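Local structure of alpha-L-arabinosidase (Xanthomonas axonopodis pv. citri, 6D25) at residues 107-111 with 179-183. The protein probably removes arabinofuranosyl side groups from arabinoxylans, as a trimeric GH51 arabinofuranosidase able to cope with internally di-substituted chains. Numbering follows the deposited sequence.
Sequences WRDGV and LANER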
ATOM      1  N   TRP A 107     -16.076   2.042   6.433  1.00 15.78           N
ATOM      2  CA  TRP A 107     -16.974   1.944   7.583  1.00 15.89           C
ATOM      3  C   TRP A 107     -17.608   3.298   7.951  1.00 16.01           C
ATOM      4  O   TRP A 107     -18.730   3.325   8.460  1.00 14.94           O
ATOM      5  CB  TRP A 107     -16.237   1.320   8.778  1.00 16.70           C
ATOM      6  CG  TRP A 107     -15.229   2.203   9.421  1.00 16.93           C
ATOM      7  CD1 TRP A 107     -13.904   2.287   9.131  1.00 17.53           C
ATOM      8  CD2 TRP A 107     -15.470   3.126  10.496  1.00 18.05           C
ATOM      9  NE1 TRP A 107     -13.306   3.197   9.946  1.00 18.03           N
ATOM     10  CE2 TRP A 107     -14.234   3.729  10.800  1.00 18.25           C
ATOM     11  CE3 TRP A 107     -16.592   3.461  11.263  1.00 17.95           C
ATOM     12  CZ2 TRP A 107     -14.103   4.693  11.807  1.00 18.94           C
ATOM     13  CZ3 TRP A 107     -16.462   4.406  12.264  1.00 18.12           C
ATOM     14  CH2 TRP A 107     -15.239   4.995  12.539  1.00 18.89           C
ATOM     15  N   ARG A 108     -16.910   4.410   7.714  1.00 17.11           N
ATOM     16  CA  ARG A 108     -17.469   5.716   8.105  1.00 18.52           C
ATOM     17  C   ARG A 108     -18.704   6.049   7.269  1.00 18.09           C
ATOM     18  O   ARG A 108     -19.531   6.864   7.711  1.00 18.79           O
ATOM     19  CB  ARG A 108     -16.432   6.838   7.982  1.00 20.77           C
ATOM     20  CG  ARG A 108     -15.370   6.792   9.069  1.00 22.77           C
ATOM     21  CD  ARG A 108     -14.667   8.144   9.145  1.00 25.22           C
ATOM     22  NE  ARG A 108     -14.339   8.533  10.491  1.00 28.43           N
ATOM     23  CZ  ARG A 108     -15.184   8.906  11.454  1.00 27.81           C
ATOM     24  NH1 ARG A 108     -16.461   9.212  11.274  1.00 28.85           N
ATOM     25  NH2 ARG A 108     -14.679   8.974  12.653  1.00 29.50           N
ATOM     26  N   ASP A 109     -18.846   5.432   6.109  1.00 17.39           N
ATOM     27  CA  ASP A 109     -20.018   5.636   5.258  1.00 17.61           C
ATOM     28  C   ASP A 109     -21.280   5.095   5.944  1.00 17.29           C
ATOM     29  O   ASP A 109     -22.388   5.440   5.565  1.00 18.13           O
ATOM     30  CB  ASP A 109     -19.856   4.960   3.902  1.00 17.99           C
ATOM     31  CG  ASP A 109     -18.795   5.589   2.988  1.00 19.85           C
ATOM     32  OD1 ASP A 109     -18.380   6.723   3.248  1.00 20.06           O
ATOM     33  OD2 ASP A 109     -18.393   4.928   2.001  1.00 20.95           O
ATOM     34  N   GLY A 110     -21.123   4.197   6.907  1.00 16.53           N
ATOM     35  CA  GLY A 110     -22.245   3.531   7.518  1.00 16.49           C
ATOM     36  C   GLY A 110     -22.525   3.929   8.960  1.00 16.22           C
ATOM     37  O   GLY A 110     -23.243   3.192   9.652  1.00 15.80           O
ATOM     38  N   VAL A 111     -21.982   5.056   9.429  1.00 16.20           N
ATOM     39  CA  VAL A 111     -22.298   5.539  10.773  1.00 16.17           C
ATOM     40  C   VAL A 111     -22.789   6.976  10.691  1.00 17.16           C
ATOM     41  O   VAL A 111     -22.516   7.706   9.736  1.00 18.02           O
ATOM     42  CB  VAL A 111     -21.106   5.401  11.745  1.00 16.20           C
ATOM     43  CG1 VAL A 111     -20.633   3.961  11.832  1.00 15.57           C
ATOM     44  CG2 VAL A 111     -19.953   6.326  11.410  1.00 16.46           C
ATOM     45  N   LEU A 179     -13.098   8.597  19.029  1.00 18.63           N
ATOM     46  CA  LEU A 179     -13.822   7.589  18.267  1.00 18.59           C
ATOM     47  C   LEU A 179     -14.832   6.873  19.186  1.00 17.62           C
ATOM     48  O   LEU A 179     -15.967   6.610  18.766  1.00 17.32           O
ATOM     49  CB  LEU A 179     -12.841   6.592  17.635  1.00 19.41           C
ATOM     50  CG  LEU A 179     -12.141   7.085  16.369  1.00 20.66           C
ATOM     51  CD1 LEU A 179     -10.898   6.226  16.036  1.00 20.82           C
ATOM     52  CD2 LEU A 179     -13.116   7.058  15.190  1.00 21.29           C
ATOM     53  N   ALA A 180     -14.456   6.561  20.412  1.00 16.99           N
ATOM     54  CA  ALA A 180     -15.403   5.946  21.338  1.00 17.04           C
ATOM     55  C   ALA A 180     -16.570   6.911  21.601  1.00 17.52           C
ATOM     56  O   ALA A 180     -17.710   6.492  21.675  1.00 17.67           O
ATOM     57  CB  ALA A 180     -14.724   5.570  22.637  1.00 17.17           C
ATOM     58  N   ASN A 181     -16.285   8.194  21.758  1.00 17.74           N
ATOM     59  CA  ASN A 181     -17.327   9.166  22.035  1.00 18.60           C
ATOM     60  C   ASN A 181     -18.256   9.352  20.813  1.00 18.53           C
ATOM     61  O   ASN A 181     -19.410   9.719  20.965  1.00 18.34           O
ATOM     62  CB  ASN A 181     -16.748  10.493  22.460  1.00 19.81           C
ATOM     63  CG  ASN A 181     -16.098  10.443  23.832  1.00 21.04           C
ATOM     64  OD1 ASN A 181     -16.329   9.524  24.605  1.00 22.61           O
ATOM     65  ND2 ASN A 181     -15.351  11.467  24.178  1.00 21.90           N
ATOM     66  N   GLU A 182     -17.739   9.134  19.619  1.00 18.36           N
ATOM     67  CA  GLU A 182     -18.522   9.184  18.421  1.00 19.34           C
ATOM     68  C   GLU A 182     -19.515   8.003  18.390  1.00 18.03           C
ATOM     69  O   GLU A 182     -20.699   8.190  18.058  1.00 17.25           O
ATOM     70  CB  GLU A 182     -17.604   9.209  17.196  1.00 21.46           C
ATOM     71  CG  GLU A 182     -18.355   9.468  15.918  1.00 24.73           C
ATOM     72  CD  GLU A 182     -17.478   9.547  14.672  1.00 28.41           C
ATOM     73  OE1 GLU A 182     -16.231   9.572  14.802  1.00 31.09           O
ATOM     74  OE2 GLU A 182     -18.084   9.672  13.569  1.00 30.71           O
ATOM     75  N   ARG A 183     -19.047   6.799  18.741  1.00 16.86           N
ATOM     76  CA  ARG A 183     -19.946   5.675  18.941  1.00 16.72           C
ATOM     77  C   ARG A 183     -21.057   6.032  19.959  1.00 17.24           C
ATOM     78  O   ARG A 183     -22.254   5.748  19.724  1.00 16.72           O
ATOM     79  CB  ARG A 183     -19.171   4.449  19.410  1.00 16.41           C
ATOM     80  CG  ARG A 183     -20.041   3.227  19.644  1.00 16.26           C
ATOM     81  CD  ARG A 183     -19.398   2.148  20.502  1.00 16.22           C
ATOM     82  NE  ARG A 183     -19.088   2.600  21.855  1.00 16.17           N
ATOM     83  CZ  ARG A 183     -17.880   2.542  22.453  1.00 16.65           C
ATOM     84  NH1 ARG A 183     -16.777   2.212  21.784  1.00 15.64           N
ATOM     85  NH2 ARG A 183     -17.802   2.829  23.762  1.00 16.72           N
TER
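Arg108 NH2 donates to Glu182 OE1 at 2.7 Å, and its neighbour Arg108 NH1 reaches Glu182 OE2 at 2.8 Å, making an end-on, two-pronged salt bridge. Both N-H groups point almost straight at their acceptors; each oxygen is met on its syn side, somewhat out of the carboxylate plane, while both oxygens lie close to the guanidinium plane, and the two planes are 20° apart. Two nearly parallel bonds of this kind fix the rotation of both flat groups and should help keep the pair ionised. Glu182 gets there by stretching out from helix 178-185, with CG anti to the backbone N (chi1 -171°), whereas the arginine chain bends at chi3. On its way out, the arginine passes over the indole of Trp107: Arg108 CG sits 3.6 Å above the ring plane, near the rim. The surroundings are those of a TIM-barrel enzyme, the catalytic fold of family GH51. Segment 107-111, a 3-10 turn and the residues after it, belongs to the loop that follows barrel strand 93-96, and helix 178-185 comes between barrel strands 149-154 and 196-199. Beside the salt bridge, Leu179 CD2 meets the edge of the indole, 4.0 Å from Trp107 CH2, and lies 3.5 Å from Arg108 NH2. Trp107 also stacks on Trp167 of helix 161-172, while Leu179 packs against Arg120 of a neighbouring subunit.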